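Long-range contacts in motility-associated killing factor MakB (Vibrio cholerae serotype O1, PDB 6W1W), which is probably the B component of a tripartite pore-forming cytotoxin, structurally similar to alpha-pore-forming toxins: residues Met62-Gln67 against Phe128-Asn133; Lys112-Asn117 against Asp289-Val294; Gly168-Ser173 against Lys233-Asp238. All coordinates share one frame; numbering follows the deposited sequence.

Contact 1. Residues Met62-Gln67 against Phe128-Asn133; sequences MNEFMQ and FTKSYN
The side chain of M62, bent at chi2 and chi3, brings its methyl CE to 4.0 Å from the carbonyl O of S131, and SD lies only slightly farther from the same oxygen. This is van der Waals contact with the backbone of the other helix.

E64 makes the one polar link between the segments. CG is anti to the backbone N (chi1 180°), and the rest of the chain runs on extended. Its OE2 forms a salt bridge with K130 NZ, and the two side chains cross at about a right angle. The modelled separation is too short to be taken literally. Both residues are exposed.

F65 lies deeper. Its CB rests on S131 CB at 3.6 Å, where the CA atoms of F65 and S131 are nearest, 6.2 Å apart. The axes are 9.6 Å apart and nearly antiparallel at 154°. The F65 ring meets the F128 ring through its edge, with CD2 4.0 Å from CE2 of F128.

The contact joins helix 46-66, near its C-terminal end, to the long helix 100-151. Helix 9-35 covers it: M62 touches Y29, F65 touches I26 and D30, and F128 stacks edge-to-face with F23.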
loop_
_atom_site.group_PDB
_atom_site.type_symbol
_atom_site.label_atom_id
_atom_site.label_comp_id
_atom_site.label_asym_id
_atom_site.label_seq_id
_atom_site.Cartn_x
_atom_site.Cartn_y
_atom_site.Cartn_z
ATOM N N MET A 62 1.172 -1.561 14.830
ATOM C CA MET A 62 0.477 -1.121 13.627
ATOM C C MET A 62 -1.016 -0.910 13.840
ATOM O O MET A 62 -1.661 -0.305 12.976
ATOM C CB MET A 62 0.698 -2.126 12.498
ATOM C CG MET A 62 2.161 -2.391 12.213
ATOM S SD MET A 62 3.094 -0.864 11.975
ATOM C CE MET A 62 2.332 -0.221 10.486
ATOM N N ASN A 63 -1.571 -1.378 14.963
ATOM C CA ASN A 63 -2.997 -1.219 15.229
ATOM C C ASN A 63 -3.428 0.241 15.243
ATOM O O ASN A 63 -4.605 0.537 15.004
ATOM C CB ASN A 63 -3.358 -1.878 16.561
ATOM C CG ASN A 63 -4.852 -1.893 16.820
ATOM O OD1 ASN A 63 -5.407 -0.949 17.383
ATOM N ND2 ASN A 63 -5.512 -2.973 16.412
ATOM N N GLU A 64 -2.505 1.163 15.516
ATOM C CA GLU A 64 -2.856 2.578 15.508
ATOM C C GLU A 64 -3.132 3.063 14.090
ATOM O O GLU A 64 -4.168 3.684 13.825
ATOM C CB GLU A 64 -1.738 3.397 16.153
ATOM C CG GLU A 64 -2.004 4.890 16.188
ATOM C CD GLU A 64 -0.749 5.689 16.478
ATOM O OE1 GLU A 64 0.336 5.076 16.581
ATOM O OE2 GLU A 64 -0.850 6.930 16.598
ATOM N N PHE A 65 -2.213 2.782 13.164
ATOM C CA PHE A 65 -2.415 3.171 11.772
ATOM C C PHE A 65 -3.508 2.337 11.109
ATOM O O PHE A 65 -4.268 2.855 10.282
ATOM C CB PHE A 65 -1.091 3.062 11.007
ATOM C CG PHE A 65 -1.156 2.204 9.767
ATOM C CD1 PHE A 65 -0.939 0.833 9.839
ATOM C CD2 PHE A 65 -1.402 2.772 8.525
ATOM C CE1 PHE A 65 -0.992 0.042 8.701
ATOM C CE2 PHE A 65 -1.452 1.986 7.383
ATOM C CZ PHE A 65 -1.247 0.620 7.472
ATOM N N MET A 66 -3.611 1.054 11.477
ATOM C CA MET A 66 -4.579 0.151 10.855
ATOM C C MET A 66 -6.001 0.694 10.924
ATOM O O MET A 66 -6.794 0.474 10.003
ATOM C CB MET A 66 -4.506 -1.228 11.525
ATOM C CG MET A 66 -5.667 -2.171 11.213
ATOM S SD MET A 66 -5.720 -3.631 12.282
ATOM C CE MET A 66 -7.322 -4.308 11.847
ATOM N N GLN A 67 -6.339 1.412 11.994
ATOM C CA GLN A 67 -7.674 1.974 12.151
ATOM C C GLN A 67 -7.790 3.387 11.590
ATOM O O GLN A 67 -8.890 3.947 11.578
ATOM C CB GLN A 67 -8.081 1.951 13.626
ATOM C CG GLN A 67 -8.058 0.551 14.231
ATOM C CD GLN A 67 -8.465 0.528 15.693
ATOM O OE1 GLN A 67 -8.230 -0.454 16.398
ATOM N NE2 GLN A 67 -9.082 1.610 16.155
ATOM N N PHE A 128 1.298 8.721 8.370
ATOM C CA PHE A 128 2.090 7.645 7.781
ATOM C C PHE A 128 3.553 7.734 8.198
ATOM O O PHE A 128 4.199 6.706 8.435
ATOM C CB PHE A 128 1.964 7.670 6.259
ATOM C CG PHE A 128 0.633 7.184 5.752
ATOM C CD1 PHE A 128 0.172 7.551 4.498
ATOM C CD2 PHE A 128 -0.161 6.360 6.537
ATOM C CE1 PHE A 128 -1.057 7.109 4.036
ATOM C CE2 PHE A 128 -1.392 5.910 6.083
ATOM C CZ PHE A 128 -1.842 6.285 4.830
ATOM N N THR A 129 4.094 8.950 8.300
ATOM C CA THR A 129 5.486 9.101 8.710
ATOM C C THR A 129 5.708 8.568 10.119
ATOM O O THR A 129 6.806 8.099 10.442
ATOM C CB THR A 129 5.907 10.569 8.618
ATOM O OG1 THR A 129 5.503 11.104 7.351
ATOM C CG2 THR A 129 7.419 10.699 8.742
ATOM N N LYS A 130 4.680 8.613 10.965
ATOM C CA LYS A 130 4.821 8.056 12.303
ATOM C C LYS A 130 4.723 6.534 12.281
ATOM O O LYS A 130 5.533 5.847 12.914
ATOM C CB LYS A 130 3.775 8.662 13.238
ATOM C CG LYS A 130 4.089 8.457 14.709
ATOM C CD LYS A 130 2.999 9.028 15.595
ATOM C CE LYS A 130 1.657 8.394 15.276
ATOM N NZ LYS A 130 0.582 8.841 16.204
ATOM N N SER A 131 3.756 5.990 11.539
ATOM C CA SER A 131 3.612 4.540 11.443
ATOM C C SER A 131 4.756 3.887 10.675
ATOM O O SER A 131 5.016 2.692 10.865
ATOM C CB SER A 131 2.277 4.193 10.788
ATOM O OG SER A 131 2.129 4.876 9.559
ATOM N N TYR A 132 5.446 4.634 9.809
ATOM C CA TYR A 132 6.652 4.096 9.188
ATOM C C TYR A 132 7.733 3.852 10.234
ATOM O O TYR A 132 8.291 2.751 10.328
ATOM C CB TYR A 132 7.167 5.038 8.097
ATOM C CG TYR A 132 8.563 4.694 7.611
ATOM C CD1 TYR A 132 8.779 3.615 6.759
ATOM C CD2 TYR A 132 9.665 5.446 8.008
ATOM C CE1 TYR A 132 10.050 3.295 6.316
ATOM C CE2 TYR A 132 10.940 5.133 7.570
ATOM C CZ TYR A 132 11.126 4.057 6.726
ATOM O OH TYR A 132 12.390 3.743 6.289
ATOM N N ASN A 133 8.033 4.876 11.042
ATOM C CA ASN A 133 9.049 4.735 12.081
ATOM C C ASN A 133 8.626 3.726 13.139
ATOM O O ASN A 133 9.473 3.020 13.701
ATOM C CB ASN A 133 9.334 6.092 12.726
ATOM C CG ASN A 133 9.946 7.088 11.757
ATOM O OD1 ASN A 133 9.414 8.181 11.551
ATOM N ND2 ASN A 133 11.076 6.719 11.164
#

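Contact 2. Residues Lys112-Asn117 against Asp289-Val294; sequences KTLKQN and DELDKV
L114 packs into helix 276-302 as a knob into a hole, in an antiparallel helix pair of the elongated helical bundle. The bundle is in keeping with the similarity to alpha-pore-forming toxins. The contact lies well out from the middle of the chain, about 27 Å from its centre to the centre of the protein. The two helix segments run at 162° to each other, with axes 9.8 Å apart.

The hole is lined by W287, E290, L291 and V294, spaced as on one face of a helix. The two methyls of L114 divide the work. CD1 enters farthest: it lies 3.6 Å from the CA of L291 and 3.6 Å from CG2 of V294. L114 and V294 reach toward each other tip to tip, and V294 CG1 lies almost as near to CD1. The second methyl, CD2, covers the aliphatic part of E290, 4.0 Å from CG.

E290 has CG anti to the backbone N (chi1 -170°), and its chain bends at the next bond. Its CB and CG can therefore serve as apolar surface while the carboxylate is engaged elsewhere. K293 NZ, on the same helix, forms a salt bridge with E290 OE1 at 3.0 Å. It approaches on the syn side, 34° out of the carboxylate plane. This probably helps to offset the charge of a buried acid. L5 and P7 also touch E290.

Helix 69-90 packs beside the pair, with Y83 against L114. L107 and Q111 extend the interface along helix 100-151, touching V294 and L291. At the exposed border K115 crosses L291 obliquely, and its NZ ends 4.2 Å from CD1 of L291.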
loop_
_atom_site.group_PDB
_atom_site.type_symbol
_atom_site.label_atom_id
_atom_site.label_comp_id
_atom_site.label_asym_id
_atom_site.label_seq_id
_atom_site.Cartn_x
_atom_site.Cartn_y
_atom_site.Cartn_z
ATOM N N LYS A 112 -12.115 28.456 1.012
ATOM C CA LYS A 112 -12.200 27.757 2.290
ATOM C C LYS A 112 -12.056 26.255 2.090
ATOM O O LYS A 112 -11.275 25.598 2.788
ATOM C CB LYS A 112 -13.517 28.090 2.995
ATOM C CG LYS A 112 -13.616 27.547 4.421
ATOM C CD LYS A 112 -14.962 27.875 5.063
ATOM C CE LYS A 112 -16.082 27.002 4.510
ATOM N NZ LYS A 112 -15.862 25.559 4.814
ATOM N N THR A 113 -12.790 25.697 1.123
ATOM C CA THR A 113 -12.719 24.260 0.876
ATOM C C THR A 113 -11.328 23.852 0.409
ATOM O O THR A 113 -10.805 22.814 0.831
ATOM C CB THR A 113 -13.777 23.847 -0.148
ATOM O OG1 THR A 113 -15.042 24.401 0.231
ATOM C CG2 THR A 113 -13.901 22.329 -0.209
ATOM N N LEU A 114 -10.710 24.662 -0.455
ATOM C CA LEU A 114 -9.336 24.393 -0.869
ATOM C C LEU A 114 -8.401 24.360 0.332
ATOM O O LEU A 114 -7.619 23.416 0.497
ATOM C CB LEU A 114 -8.873 25.442 -1.880
ATOM C CG LEU A 114 -9.189 25.148 -3.345
ATOM C CD1 LEU A 114 -8.963 26.382 -4.190
ATOM C CD2 LEU A 114 -8.330 24.008 -3.846
ATOM N N LYS A 115 -8.479 25.385 1.190
ATOM C CA LYS A 115 -7.638 25.438 2.383
ATOM C C LYS A 115 -7.826 24.200 3.253
ATOM O O LYS A 115 -6.853 23.652 3.784
ATOM C CB LYS A 115 -7.939 26.706 3.188
ATOM C CG LYS A 115 -7.112 27.934 2.806
ATOM C CD LYS A 115 -7.571 29.168 3.597
ATOM C CE LYS A 115 -6.569 30.325 3.537
ATOM N NZ LYS A 115 -6.452 30.965 2.195
ATOM N N GLN A 116 -9.072 23.743 3.411
ATOM C CA GLN A 116 -9.319 22.546 4.210
ATOM C C GLN A 116 -8.655 21.326 3.591
ATOM O O GLN A 116 -8.062 20.506 4.301
ATOM C CB GLN A 116 -10.820 22.296 4.359
ATOM C CG GLN A 116 -11.589 23.380 5.082
ATOM C CD GLN A 116 -13.069 23.062 5.180
ATOM O OE1 GLN A 116 -13.917 23.948 5.060
ATOM N NE2 GLN A 116 -13.387 21.790 5.399
ATOM N N ASN A 117 -8.748 21.187 2.266
ATOM C CA ASN A 117 -8.236 19.992 1.605
ATOM C C ASN A 117 -6.721 19.899 1.728
ATOM O O ASN A 117 -6.179 18.828 2.014
ATOM C CB ASN A 117 -8.660 19.976 0.135
ATOM C CG ASN A 117 -10.130 19.632 -0.046
ATOM O OD1 ASN A 117 -10.774 19.112 0.867
ATOM N ND2 ASN A 117 -10.666 19.918 -1.231
ATOM N N ASP A 289 -1.228 25.001 -5.511
ATOM C CA ASP A 289 -1.231 25.886 -6.670
ATOM C C ASP A 289 -2.608 25.989 -7.321
ATOM O O ASP A 289 -2.783 26.807 -8.230
ATOM C CB ASP A 289 -0.175 25.446 -7.694
ATOM C CG ASP A 289 -0.413 24.049 -8.236
ATOM O OD1 ASP A 289 -1.330 23.355 -7.751
ATOM O OD2 ASP A 289 0.323 23.646 -9.162
ATOM N N GLU A 290 -3.581 25.189 -6.873
ATOM C CA GLU A 290 -4.977 25.420 -7.235
ATOM C C GLU A 290 -5.581 26.534 -6.388
ATOM O O GLU A 290 -6.402 27.320 -6.875
ATOM C CB GLU A 290 -5.784 24.131 -7.068
ATOM C CG GLU A 290 -7.189 24.197 -7.642
ATOM C CD GLU A 290 -7.188 24.439 -9.137
ATOM O OE1 GLU A 290 -6.313 23.877 -9.831
ATOM O OE2 GLU A 290 -8.055 25.202 -9.613
ATOM N N LEU A 291 -5.188 26.606 -5.114
ATOM C CA LEU A 291 -5.583 27.732 -4.276
ATOM C C LEU A 291 -4.927 29.024 -4.746
ATOM O O LEU A 291 -5.551 30.090 -4.712
ATOM C CB LEU A 291 -5.225 27.438 -2.820
ATOM C CG LEU A 291 -5.227 28.604 -1.831
ATOM C CD1 LEU A 291 -6.647 29.026 -1.485
ATOM C CD2 LEU A 291 -4.447 28.218 -0.587
ATOM N N ASP A 292 -3.668 28.950 -5.191
ATOM C CA ASP A 292 -3.006 30.132 -5.736
ATOM C C ASP A 292 -3.791 30.728 -6.896
ATOM O O ASP A 292 -3.739 31.941 -7.120
ATOM C CB ASP A 292 -1.586 29.791 -6.191
ATOM C CG ASP A 292 -0.725 29.256 -5.068
ATOM O OD1 ASP A 292 -1.200 29.228 -3.912
ATOM O OD2 ASP A 292 0.428 28.860 -5.343
ATOM N N LYS A 293 -4.521 29.897 -7.644
ATOM C CA LYS A 293 -5.331 30.421 -8.738
ATOM C C LYS A 293 -6.556 31.157 -8.211
ATOM O O LYS A 293 -6.884 32.248 -8.693
ATOM C CB LYS A 293 -5.752 29.293 -9.682
ATOM C CG LYS A 293 -4.606 28.542 -10.337
ATOM C CD LYS A 293 -5.140 27.378 -11.165
ATOM C CE LYS A 293 -4.046 26.381 -11.506
ATOM N NZ LYS A 293 -4.612 25.109 -12.028
ATOM N N VAL A 294 -7.249 30.584 -7.225
ATOM C CA VAL A 294 -8.440 31.250 -6.711
ATOM C C VAL A 294 -8.084 32.454 -5.848
ATOM O O VAL A 294 -8.916 33.352 -5.679
ATOM C CB VAL A 294 -9.334 30.273 -5.928
ATOM C CG1 VAL A 294 -9.519 28.989 -6.712
ATOM C CG2 VAL A 294 -8.753 29.992 -4.560
#

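Contact 3. Residues Gly168-Ser173 against Lys233-Asp238; sequences GSLSQS and KEVQQD
The backbones come close at L170 and D238, whose CA atoms are 5.2 Å apart, in an antiparallel pair formed by helix 157-176 and helix 233-245, with the two segments at 166° and their axes 9.0 Å apart. Helix 157-176 precedes the antiparallel strands 193-203 and 209-220 in the chain, and helix 233-245 follows them. The pair thus closes a loop that holds this beta hairpin. Such an insertion between helices is consistent with the head region of alpha-pore-forming toxins.

D238 dominates the contact. Its CG is anti to the carbonyl carbon and beside the backbone N (chi1 -67°), and the carboxylate lies against the turn from S169 to S173. OD2 is 3.3 Å from the carbonyl O of S169. Both are acceptors, so this is proximity and not a bond. OD2 is also 3.3 Å from S173 OG. OD1 lies close to OE1 of E166, a second acid. The nearby acid E166 and the carbonyl O of S169 would probably raise the proton affinity of D238. Nearer its backbone, D238 packs its CB on L170 CB at 3.9 Å, a contact of short side-chain stems that suits the close backbones.

The apolar part is small. L170 and V235 cross at a slant, with CD1 of L170 4.0 Å from CG1 of V235. The other methyl of V235, CG2, lies 3.6 Å from S173 OG. E234 stays at the border, where its OE1 comes near S173 CB.

S173 is buried and its hydroxyl is used within its own helix. OG donates to the carbonyl O of L170, one turn back, from 35° above the carbonyl plane.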
loop_
_atom_site.group_PDB
_atom_site.type_symbol
_atom_site.label_atom_id
_atom_site.label_comp_id
_atom_site.label_asym_id
_atom_site.label_seq_id
_atom_site.Cartn_x
_atom_site.Cartn_y
_atom_site.Cartn_z
ATOM N N GLY A 168 13.077 -15.923 0.146
ATOM C CA GLY A 168 12.953 -14.602 -0.444
ATOM C C GLY A 168 12.828 -14.633 -1.950
ATOM O O GLY A 168 12.186 -13.758 -2.541
ATOM N N SER A 169 13.440 -15.625 -2.595
ATOM C CA SER A 169 13.249 -15.787 -4.033
ATOM C C SER A 169 11.849 -16.310 -4.339
ATOM O O SER A 169 11.183 -15.819 -5.258
ATOM C CB SER A 169 14.316 -16.720 -4.601
ATOM O OG SER A 169 14.412 -16.594 -6.008
ATOM N N LEU A 170 11.382 -17.292 -3.561
ATOM C CA LEU A 170 10.016 -17.782 -3.713
ATOM C C LEU A 170 8.996 -16.660 -3.545
ATOM O O LEU A 170 8.032 -16.569 -4.312
ATOM C CB LEU A 170 9.753 -18.909 -2.713
ATOM C CG LEU A 170 8.312 -19.376 -2.471
ATOM C CD1 LEU A 170 7.636 -19.790 -3.763
ATOM C CD2 LEU A 170 8.276 -20.521 -1.462
ATOM N N SER A 171 9.186 -15.796 -2.544
ATOM C CA SER A 171 8.211 -14.734 -2.315
ATOM C C SER A 171 8.240 -13.705 -3.442
ATOM O O SER A 171 7.193 -13.169 -3.825
ATOM C CB SER A 171 8.454 -14.075 -0.955
ATOM O OG SER A 171 7.441 -13.124 -0.654
ATOM N N GLN A 172 9.419 -13.436 -4.006
ATOM C CA GLN A 172 9.531 -12.435 -5.062
ATOM C C GLN A 172 9.025 -12.930 -6.413
ATOM O O GLN A 172 8.586 -12.113 -7.231
ATOM C CB GLN A 172 10.979 -11.963 -5.205
ATOM C CG GLN A 172 11.139 -10.779 -6.149
ATOM C CD GLN A 172 12.574 -10.324 -6.276
ATOM O OE1 GLN A 172 13.072 -10.100 -7.379
ATOM N NE2 GLN A 172 13.250 -10.180 -5.143
ATOM N N SER A 173 9.071 -14.240 -6.672
ATOM C CA SER A 173 8.544 -14.746 -7.936
ATOM C C SER A 173 7.020 -14.794 -7.926
ATOM O O SER A 173 6.390 -14.545 -8.962
ATOM C CB SER A 173 9.138 -16.123 -8.263
ATOM O OG SER A 173 8.567 -17.160 -7.486
ATOM N N LYS A 233 6.045 -21.462 -13.513
ATOM C CA LYS A 233 7.099 -22.458 -13.341
ATOM C C LYS A 233 8.231 -21.966 -12.452
ATOM O O LYS A 233 8.880 -22.780 -11.784
ATOM C CB LYS A 233 7.659 -22.893 -14.698
ATOM C CG LYS A 233 8.418 -21.808 -15.441
ATOM C CD LYS A 233 9.000 -22.349 -16.736
ATOM C CE LYS A 233 7.913 -22.904 -17.637
ATOM N NZ LYS A 233 6.914 -21.861 -17.999
ATOM N N GLU A 234 8.491 -20.658 -12.423
ATOM C CA GLU A 234 9.485 -20.144 -11.486
ATOM C C GLU A 234 9.088 -20.443 -10.047
ATOM O O GLU A 234 9.941 -20.787 -9.221
ATOM C CB GLU A 234 9.677 -18.641 -11.675
ATOM C CG GLU A 234 10.266 -18.252 -13.014
ATOM C CD GLU A 234 10.486 -16.757 -13.132
ATOM O OE1 GLU A 234 10.151 -16.027 -12.171
ATOM O OE2 GLU A 234 10.994 -16.318 -14.188
ATOM N N VAL A 235 7.795 -20.324 -9.732
ATOM C CA VAL A 235 7.324 -20.632 -8.385
ATOM C C VAL A 235 7.611 -22.088 -8.042
ATOM O O VAL A 235 8.036 -22.408 -6.925
ATOM C CB VAL A 235 5.825 -20.306 -8.253
ATOM C CG1 VAL A 235 5.309 -20.721 -6.882
ATOM C CG2 VAL A 235 5.577 -18.827 -8.501
ATOM N N GLN A 236 7.393 -22.991 -8.997
ATOM C CA GLN A 236 7.645 -24.404 -8.752
ATOM C C GLN A 236 9.129 -24.741 -8.695
ATOM O O GLN A 236 9.498 -25.751 -8.085
ATOM C CB GLN A 236 6.951 -25.250 -9.818
ATOM C CG GLN A 236 5.530 -25.649 -9.457
ATOM C CD GLN A 236 5.474 -26.625 -8.294
ATOM O OE1 GLN A 236 6.500 -27.154 -7.855
ATOM N NE2 GLN A 236 4.270 -26.871 -7.789
ATOM N N GLN A 237 9.987 -23.921 -9.303
ATOM C CA GLN A 237 11.427 -24.146 -9.213
ATOM C C GLN A 237 11.998 -23.637 -7.898
ATOM O O GLN A 237 12.975 -24.202 -7.389
ATOM C CB GLN A 237 12.148 -23.482 -10.389
ATOM C CG GLN A 237 11.829 -24.102 -11.748
ATOM C CD GLN A 237 12.423 -23.315 -12.904
ATOM O OE1 GLN A 237 13.399 -22.581 -12.735
ATOM N NE2 GLN A 237 11.832 -23.459 -14.083
ATOM N N ASP A 238 11.412 -22.570 -7.344
ATOM C CA ASP A 238 11.790 -22.108 -6.013
ATOM C C ASP A 238 11.215 -23.014 -4.932
ATOM O O ASP A 238 11.882 -23.286 -3.928
ATOM C CB ASP A 238 11.331 -20.665 -5.802
ATOM C CG ASP A 238 12.065 -19.683 -6.701
ATOM O OD1 ASP A 238 13.198 -20.002 -7.124
ATOM O OD2 ASP A 238 11.517 -18.594 -6.980
#

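How the contacts relate
Contacts 1 and 2 share helix 100-151. Their centres are 28 Å apart, and they fasten it to two different partners, helix 46-66 and helix 276-302. Contact 1 lies nearest the middle of the chain. Contacts 2 and 3 lie on opposite sides of that middle, 48 Å apart between centres. All three pairs are nearly antiparallel. The first two are mostly buried: contact 1 mixes aromatic packing with an exposed salt bridge between its segments, while contact 2 is apolar across the interface. Contact 3 is only partly buried and brings serines around an acid. It joins helices that lie before and after the 193-203/209-220 hairpin in the chain and is nested inside the loop closed by contact 2.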